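Local coordinates for protein phosphoserine aminotransferase (Bacillus alcalophilus, PDB 1W23) that catalyses the reversible, pyridoxal-phosphate-dependent transfer of an amino group between glutamate and 3-phosphohydroxypyruvate in the serine biosynthesis pathway, at residues Ser174-Ile177 / Leu178-Pro181; Thr156-Gln159 / Asn160-Glu163; Glu261-Ala264 / Lys265-Glu269. All coordinates share one frame; numbering follows the deposited sequence.

Contact 1: Ser174-Ile177 / Leu178-Pro181. With PLP (pyridoxal-5'-phosphate), chain J.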
loop_
_atom_site.group_PDB
_atom_site.type_symbol
_atom_site.label_atom_id
_atom_site.label_comp_id
_atom_site.label_asym_id
_atom_site.label_seq_id
_atom_site.Cartn_x
_atom_site.Cartn_y
_atom_site.Cartn_z
ATOM N N SER A 174 -15.223 0.040 6.286
ATOM C CA SER A 174 -13.907 -0.262 6.821
ATOM C C SER A 174 -13.936 -1.020 8.130
ATOM O O SER A 174 -13.177 -1.990 8.286
ATOM C CB SER A 174 -13.116 1.007 7.035
ATOM O OG SER A 174 -12.793 1.665 5.815
ATOM N N SER A 175 -14.776 -0.621 9.099
ATOM C CA SER A 175 -14.684 -1.206 10.421
ATOM C C SER A 175 -15.735 -2.269 10.720
ATOM O O SER A 175 -15.751 -2.785 11.849
ATOM C CB SER A 175 -14.594 -0.120 11.478
ATOM O OG SER A 175 -15.681 0.786 11.354
ATOM N N ASP A 176 -16.540 -2.706 9.743
ATOM C CA ASP A 176 -17.416 -3.852 9.964
ATOM C C ASP A 176 -17.582 -4.766 8.766
ATOM O O ASP A 176 -18.363 -5.733 8.861
ATOM C CB ASP A 176 -18.793 -3.463 10.516
ATOM C CG ASP A 176 -19.733 -2.806 9.505
ATOM O OD1 ASP A 176 -19.247 -2.526 8.371
ATOM O OD2 ASP A 176 -20.911 -2.578 9.880
ATOM N N ILE A 177 -16.826 -4.616 7.700
ATOM C CA ILE A 177 -16.993 -5.545 6.556
ATOM C C ILE A 177 -16.699 -6.987 6.996
ATOM O O ILE A 177 -15.742 -7.280 7.680
ATOM C CB ILE A 177 -16.075 -5.138 5.397
ATOM C CG1 ILE A 177 -16.379 -5.930 4.139
ATOM C CG2 ILE A 177 -14.588 -5.160 5.794
ATOM C CD1 ILE A 177 -15.774 -5.384 2.858
ATOM N N LEU A 178 -17.563 -7.882 6.539
ATOM C CA LEU A 178 -17.401 -9.333 6.802
ATOM C C LEU A 178 -17.340 -9.670 8.274
ATOM O O LEU A 178 -16.743 -10.638 8.707
ATOM C CB LEU A 178 -16.236 -9.921 6.000
ATOM C CG LEU A 178 -16.155 -11.417 5.831
ATOM C CD1 LEU A 178 -17.453 -12.151 5.722
ATOM C CD2 LEU A 178 -15.213 -11.754 4.655
ATOM N N SER A 179 -18.150 -8.902 9.048
ATOM C CA SER A 179 -18.450 -9.241 10.440
ATOM C C SER A 179 -19.819 -9.910 10.613
ATOM O O SER A 179 -20.173 -10.278 11.728
ATOM C CB SER A 179 -18.402 -7.989 11.305
ATOM O OG SER A 179 -19.388 -7.049 10.923
ATOM N N ARG A 180 -20.535 -10.019 9.512
ATOM C CA ARG A 180 -21.919 -10.493 9.456
ATOM C C ARG A 180 -22.293 -10.674 8.010
ATOM O O ARG A 180 -21.644 -10.128 7.120
ATOM C CB ARG A 180 -22.863 -9.502 10.163
ATOM C CG ARG A 180 -22.726 -8.073 9.657
ATOM C CD ARG A 180 -23.524 -7.103 10.522
ATOM N NE ARG A 180 -23.286 -5.739 9.997
ATOM C CZ ARG A 180 -24.023 -4.677 10.339
ATOM N NH1 ARG A 180 -25.021 -4.753 11.236
ATOM N NH2 ARG A 180 -23.771 -3.483 9.759
ATOM N N PRO A 181 -23.393 -11.384 7.737
ATOM C CA PRO A 181 -23.865 -11.449 6.343
ATOM C C PRO A 181 -24.253 -10.077 5.815
ATOM O O PRO A 181 -24.662 -9.200 6.573
ATOM C CB PRO A 181 -25.075 -12.405 6.425
ATOM C CG PRO A 181 -24.798 -13.236 7.653
ATOM C CD PRO A 181 -24.215 -12.199 8.630
HETATM N N1 PLP J . -13.227 4.902 7.382
HETATM C C2 PLP J . -13.429 4.220 8.570
HETATM C C2A PLP J . -14.830 3.867 8.906
HETATM C C3 PLP J . -12.345 3.893 9.369
HETATM O O3 PLP J . -12.534 3.224 10.484
HETATM C C4 PLP J . -11.015 4.285 8.968
HETATM C C4A PLP J . -9.859 3.864 9.804
HETATM C C5 PLP J . -10.857 4.963 7.749
HETATM C C6 PLP J . -11.977 5.277 6.997
HETATM C C5A PLP J . -9.521 5.440 7.255
HETATM O O4P PLP J . -8.805 4.296 6.659
HETATM P P PLP J . -7.282 4.515 6.112
HETATM O O1P PLP J . -6.455 4.912 7.296
HETATM O O2P PLP J . -7.346 5.611 5.059
HETATM O O3P PLP J . -6.986 3.149 5.514
#
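Asp176 and Ser179 close a type II beta turn in the loop that follows strand 169-172, and the side chain and backbone N of Ser179 both bond back to the carbonyl oxygen of Asp176. Ser179 OG donates to Asp176 O at 2.7 Å, in the carbonyl plane and on a lone pair, whereas Ser179 N reaches the same oxygen at 3.2 Å from well above that plane. Serine suits the last position of the turn because its hydroxyl, set between its own backbone N and carbonyl carbon (chi1 63°), swings back over the turn.

Arg180 adds a salt bridge. Its chain runs extended from CG to NE and brings NH2 to 3.0 Å from Asp176 OD2; the carboxylate and guanidinium planes are 52° apart, and the bridge joins one oxygen and one nitrogen rather than two pairs. The second carboxylate oxygen, OD1, is bonded to Ser149, and OD2 also accepts from Gln157. At the start of the loop, Ser174 lays CB against the pyridine ring of the cofactor, 3.6 Å from PLP C2, while its OG bonds to Asp172. Leu178 turns its branched end to Leu251 and Ile254 of helix 241-256.

The buried carboxylate of Asp176 thus has both oxygens engaged and a guanidinium beside it, which would probably favour its ionised form, and the bonds to Ser149 and Gln157 help fix where it lies.

Contact 2: Thr156-Gln159 / Asn160-Glu163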
loop_
_atom_site.group_PDB
_atom_site.type_symbol
_atom_site.label_atom_id
_atom_site.label_comp_id
_atom_site.label_asym_id
_atom_site.label_seq_id
_atom_site.Cartn_x
_atom_site.Cartn_y
_atom_site.Cartn_z
ATOM N N THR A 156 -21.087 3.427 16.882
ATOM C CA THR A 156 -22.433 3.193 16.379
ATOM C C THR A 156 -22.371 2.453 15.042
ATOM O O THR A 156 -21.348 2.505 14.343
ATOM C CB THR A 156 -23.204 4.519 16.196
ATOM O OG1 THR A 156 -22.495 5.253 15.198
ATOM C CG2 THR A 156 -23.328 5.313 17.474
ATOM N N GLN A 157 -23.471 1.780 14.689
ATOM C CA GLN A 157 -23.470 0.922 13.510
ATOM C C GLN A 157 -24.874 0.780 12.958
ATOM O O GLN A 157 -25.847 0.627 13.719
ATOM C CB GLN A 157 -22.935 -0.468 13.938
ATOM C CG GLN A 157 -22.780 -1.497 12.869
ATOM C CD GLN A 157 -22.254 -2.809 13.395
ATOM O OE1 GLN A 157 -22.427 -3.144 14.588
ATOM N NE2 GLN A 157 -21.579 -3.599 12.519
ATOM N N TYR A 158 -24.977 0.787 11.639
ATOM C CA TYR A 158 -26.216 0.453 10.944
ATOM C C TYR A 158 -26.644 -0.968 11.283
ATOM O O TYR A 158 -25.852 -1.910 11.175
ATOM C CB TYR A 158 -26.047 0.592 9.442
ATOM C CG TYR A 158 -26.086 2.014 8.900
ATOM C CD1 TYR A 158 -25.048 2.911 9.128
ATOM C CD2 TYR A 158 -27.152 2.454 8.119
ATOM C CE1 TYR A 158 -25.080 4.205 8.615
ATOM C CE2 TYR A 158 -27.183 3.725 7.613
ATOM C CZ TYR A 158 -26.161 4.612 7.854
ATOM O OH TYR A 158 -26.233 5.891 7.332
ATOM N N GLN A 159 -27.933 -1.138 11.621
ATOM C CA GLN A 159 -28.499 -2.466 11.866
ATOM C C GLN A 159 -28.929 -3.117 10.581
ATOM O O GLN A 159 -29.014 -4.361 10.564
ATOM C CB GLN A 159 -29.732 -2.363 12.794
ATOM C CG GLN A 159 -29.343 -1.716 14.109
ATOM C CD GLN A 159 -28.179 -2.446 14.755
ATOM O OE1 GLN A 159 -28.375 -3.639 15.106
ATOM N NE2 GLN A 159 -27.014 -1.810 14.864
ATOM N N ASN A 160 -29.246 -2.352 9.596
ATOM C CA ASN A 160 -29.712 -2.777 8.264
ATOM C C ASN A 160 -29.505 -1.561 7.375
ATOM O O ASN A 160 -29.016 -0.511 7.872
ATOM C CB ASN A 160 -31.142 -3.297 8.301
ATOM C CG ASN A 160 -32.001 -2.364 9.123
ATOM O OD1 ASN A 160 -32.045 -1.178 8.802
ATOM N ND2 ASN A 160 -32.649 -2.879 10.159
ATOM N N PHE A 161 -29.784 -1.685 6.107
ATOM C CA PHE A 161 -29.396 -0.681 5.127
ATOM C C PHE A 161 -30.596 -0.246 4.348
ATOM O O PHE A 161 -31.499 -1.023 4.051
ATOM C CB PHE A 161 -28.321 -1.252 4.191
ATOM C CG PHE A 161 -27.054 -1.561 4.966
ATOM C CD1 PHE A 161 -26.656 -2.843 5.202
ATOM C CD2 PHE A 161 -26.279 -0.526 5.469
ATOM C CE1 PHE A 161 -25.502 -3.087 5.950
ATOM C CE2 PHE A 161 -25.117 -0.780 6.198
ATOM C CZ PHE A 161 -24.699 -2.072 6.415
ATOM N N PRO A 162 -30.605 1.018 3.944
ATOM C CA PRO A 162 -31.787 1.496 3.214
ATOM C C PRO A 162 -31.869 0.984 1.806
ATOM O O PRO A 162 -30.862 0.687 1.155
ATOM C CB PRO A 162 -31.509 2.992 3.267
ATOM C CG PRO A 162 -30.030 3.152 3.244
ATOM C CD PRO A 162 -29.540 2.011 4.115
ATOM N N GLU A 163 -33.098 0.868 1.301
ATOM C CA GLU A 163 -33.418 0.546 -0.070
ATOM C C GLU A 163 -33.491 1.862 -0.820
ATOM O O GLU A 163 -34.425 2.637 -0.626
ATOM C CB GLU A 163 -34.802 -0.115 -0.145
ATOM C CG GLU A 163 -35.133 -0.604 -1.539
ATOM C CD GLU A 163 -36.009 -1.844 -1.605
ATOM O OE1 GLU A 163 -36.739 -1.906 -2.624
ATOM O OE2 GLU A 163 -35.952 -2.713 -0.704
#
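Tyr158 and Phe161 bring their side chains together where the chain leaves the short two-stranded antiparallel sheet of 150-151 and 156-157 and enters the loop leading to strand 169-172 of the large mixed sheet.

The two aromatic rings are near parallel but slid apart. Their planes lie only 19° from each other, but the centroids are 5.8 Å apart and the rings hardly overlap. The closest approach is made by the rim of the phenylalanine: Phe161 CE2 comes to 3.6 Å from Tyr158 CB, the methylene that carries the tyrosine ring. Both rings leave the backbone with CG anti to the carbonyl carbon (chi1 -78° for Tyr158, -64° for Phe161), and the two side chains cross at about a right angle. Large flat residues suit the place, since both also rest on Ile147 of strand 142-148, and Phe161 meets Phe187 edge-to-face.

Polar atoms lie close to this apolar patch. The carbonyl oxygen of Asn160 sits at the edge of the tyrosine ring, in its plane, with Asn160 O 3.5 Å from Tyr158 CD2. Neither this oxygen nor Asn160 N, both buried here, has a hydrogen-bonding partner in the model. The backbone on either side is better served: Tyr158 O accepts from Arg180, and Phe161 O from Gln186.

The remaining interaction is a side-chain to backbone hydrogen bond made by the exposed Gln159. This residue has the length and flexibility to fold back on the chain just before it, bending at chi2 (-54°), and its amide donates to the residue two places earlier: Gln159 NE2 lies 2.9 Å from Gln157 O, nearly in the plane of its own amide but well above that of the carbonyl.

Contact 3: Glu261-Ala264 / Lys265-Glu269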
loop_
_atom_site.group_PDB
_atom_site.type_symbol
_atom_site.label_atom_id
_atom_site.label_comp_id
_atom_site.label_asym_id
_atom_site.label_seq_id
_atom_site.Cartn_x
_atom_site.Cartn_y
_atom_site.Cartn_z
ATOM N N GLU A 261 -22.074 -16.001 8.833
ATOM C CA GLU A 261 -23.093 -16.292 9.839
ATOM C C GLU A 261 -22.450 -16.679 11.149
ATOM O O GLU A 261 -22.874 -16.284 12.256
ATOM C CB GLU A 261 -24.046 -17.408 9.362
ATOM C CG GLU A 261 -24.893 -17.038 8.198
ATOM C CD GLU A 261 -26.037 -18.050 8.029
ATOM O OE1 GLU A 261 -26.060 -19.158 8.651
ATOM O OE2 GLU A 261 -26.985 -17.721 7.258
ATOM N N ALA A 262 -21.390 -17.510 11.085
ATOM C CA ALA A 262 -20.742 -17.959 12.330
ATOM C C ALA A 262 -20.026 -16.823 13.008
ATOM O O ALA A 262 -20.055 -16.724 14.241
ATOM C CB ALA A 262 -19.780 -19.116 12.075
ATOM N N ILE A 263 -19.381 -15.958 12.233
ATOM C CA ILE A 263 -18.620 -14.882 12.840
ATOM C C ILE A 263 -19.590 -13.884 13.456
ATOM O O ILE A 263 -19.280 -13.278 14.520
ATOM C CB ILE A 263 -17.582 -14.265 11.918
ATOM C CG1 ILE A 263 -16.461 -13.574 12.749
ATOM C CG2 ILE A 263 -18.130 -13.247 10.962
ATOM C CD1 ILE A 263 -15.547 -14.416 13.588
ATOM N N ALA A 264 -20.769 -13.654 12.860
ATOM C CA ALA A 264 -21.754 -12.781 13.502
ATOM C C ALA A 264 -22.178 -13.312 14.868
ATOM O O ALA A 264 -22.306 -12.540 15.811
ATOM C CB ALA A 264 -23.004 -12.638 12.640
ATOM N N LYS A 265 -22.393 -14.632 14.984
ATOM C CA LYS A 265 -22.732 -15.215 16.272
ATOM C C LYS A 265 -21.625 -14.946 17.311
ATOM O O LYS A 265 -21.909 -14.532 18.455
ATOM C CB LYS A 265 -22.931 -16.729 16.126
ATOM C CG LYS A 265 -23.288 -17.484 17.372
ATOM C CD LYS A 265 -23.402 -18.993 17.049
ATOM C CE LYS A 265 -23.393 -19.767 18.382
ATOM N NZ LYS A 265 -24.679 -19.536 19.077
ATOM N N GLN A 266 -20.357 -15.153 16.928
ATOM C CA GLN A 266 -19.230 -14.912 17.793
ATOM C C GLN A 266 -19.168 -13.446 18.187
ATOM O O GLN A 266 -18.923 -13.109 19.362
ATOM C CB GLN A 266 -17.914 -15.309 17.129
ATOM C CG GLN A 266 -17.675 -16.785 16.886
ATOM C CD GLN A 266 -16.998 -17.431 18.090
ATOM O OE1 GLN A 266 -17.681 -17.818 19.034
ATOM N NE2 GLN A 266 -15.685 -17.592 18.183
ATOM N N ASN A 267 -19.352 -12.561 17.235
ATOM C CA ASN A 267 -19.228 -11.120 17.447
ATOM C C ASN A 267 -20.349 -10.622 18.376
ATOM O O ASN A 267 -20.104 -9.788 19.265
ATOM C CB ASN A 267 -19.234 -10.379 16.121
ATOM C CG ASN A 267 -17.930 -10.585 15.338
ATOM O OD1 ASN A 267 -16.893 -10.895 15.893
ATOM N ND2 ASN A 267 -18.036 -10.385 14.008
ATOM N N GLU A 268 -21.567 -11.124 18.146
ATOM C CA GLU A 268 -22.662 -10.736 19.049
ATOM C C GLU A 268 -22.364 -11.192 20.484
ATOM O O GLU A 268 -22.641 -10.455 21.430
ATOM C CB GLU A 268 -23.980 -11.309 18.519
ATOM C CG GLU A 268 -24.429 -10.624 17.237
ATOM C CD GLU A 268 -25.601 -11.167 16.498
ATOM O OE1 GLU A 268 -25.922 -10.716 15.382
ATOM O OE2 GLU A 268 -26.251 -12.078 17.053
ATOM N N GLU A 269 -21.847 -12.389 20.677
ATOM C CA GLU A 269 -21.571 -12.880 22.010
ATOM C C GLU A 269 -20.495 -12.041 22.680
ATOM O O GLU A 269 -20.633 -11.689 23.885
ATOM C CB GLU A 269 -21.115 -14.339 21.957
ATOM C CG GLU A 269 -20.989 -14.912 23.305
ATOM C CD GLU A 269 -20.670 -16.370 23.474
ATOM O OE1 GLU A 269 -20.626 -17.065 22.446
ATOM O OE2 GLU A 269 -20.528 -16.672 24.722
#
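Ile263 and Asn267 stand one turn apart on the alpha-helix 259-279, their side chains crossing at a slant on its buried face. The side chain of Asn267 leans back over the preceding turn, with CG anti to its own carbonyl carbon (chi1 -72°), which brings Asn267 CG to 3.1 Å from Ile263 O, a packing contact and not a hydrogen bond. Asn267 ND2 lies 3.8 Å from Ile263 CG1, so the aliphatic branch flanks the amide. Isoleucine suits this neighbour, offering bulk without competing for its polar atoms. These have partners elsewhere: OD1 accepts from Lys270, and ND2 donates to Ser179 O and to Asn339 OD1. Replacing Asn267 with a leucine would probably leave the carbonyl of Ser179 and the side chain of Asn339 without this shared donor.

On another side of the helix the small CB of Ala264 lets the side chain of Arg180 lie against it. Glu268, one turn on, is exposed, as suits its charge, and touches Leu296; Glu268 CG passes 3.2 Å from Ala264 O.

Four i to i+4 backbone hydrogen bonds join the two segments. Lys265 N to Glu261 O is the longest of them, at 3.2 Å, and Glu268 N reaches Ala264 O at 2.8 Å with an N-H...O angle of 165°.

How the contacts relate
Along the chain, contact 2 comes first, contact 1 follows across strand 169-172, and contact 3 lies much later, on helix 259-279. In space contact 1 is the middle piece: its centre is about 12 Å from that of contact 2 and about 11 Å from that of contact 3, and it is hydrogen-bonded to both. Contacts 2 and 3 have centres about 17 Å apart and nearest atoms about 7 Å apart, with no touch between them. The cofactor-side loop therefore joins a nearby part of the chain, leaving the small sheet, to a helix some 80 residues later, all beside the active site.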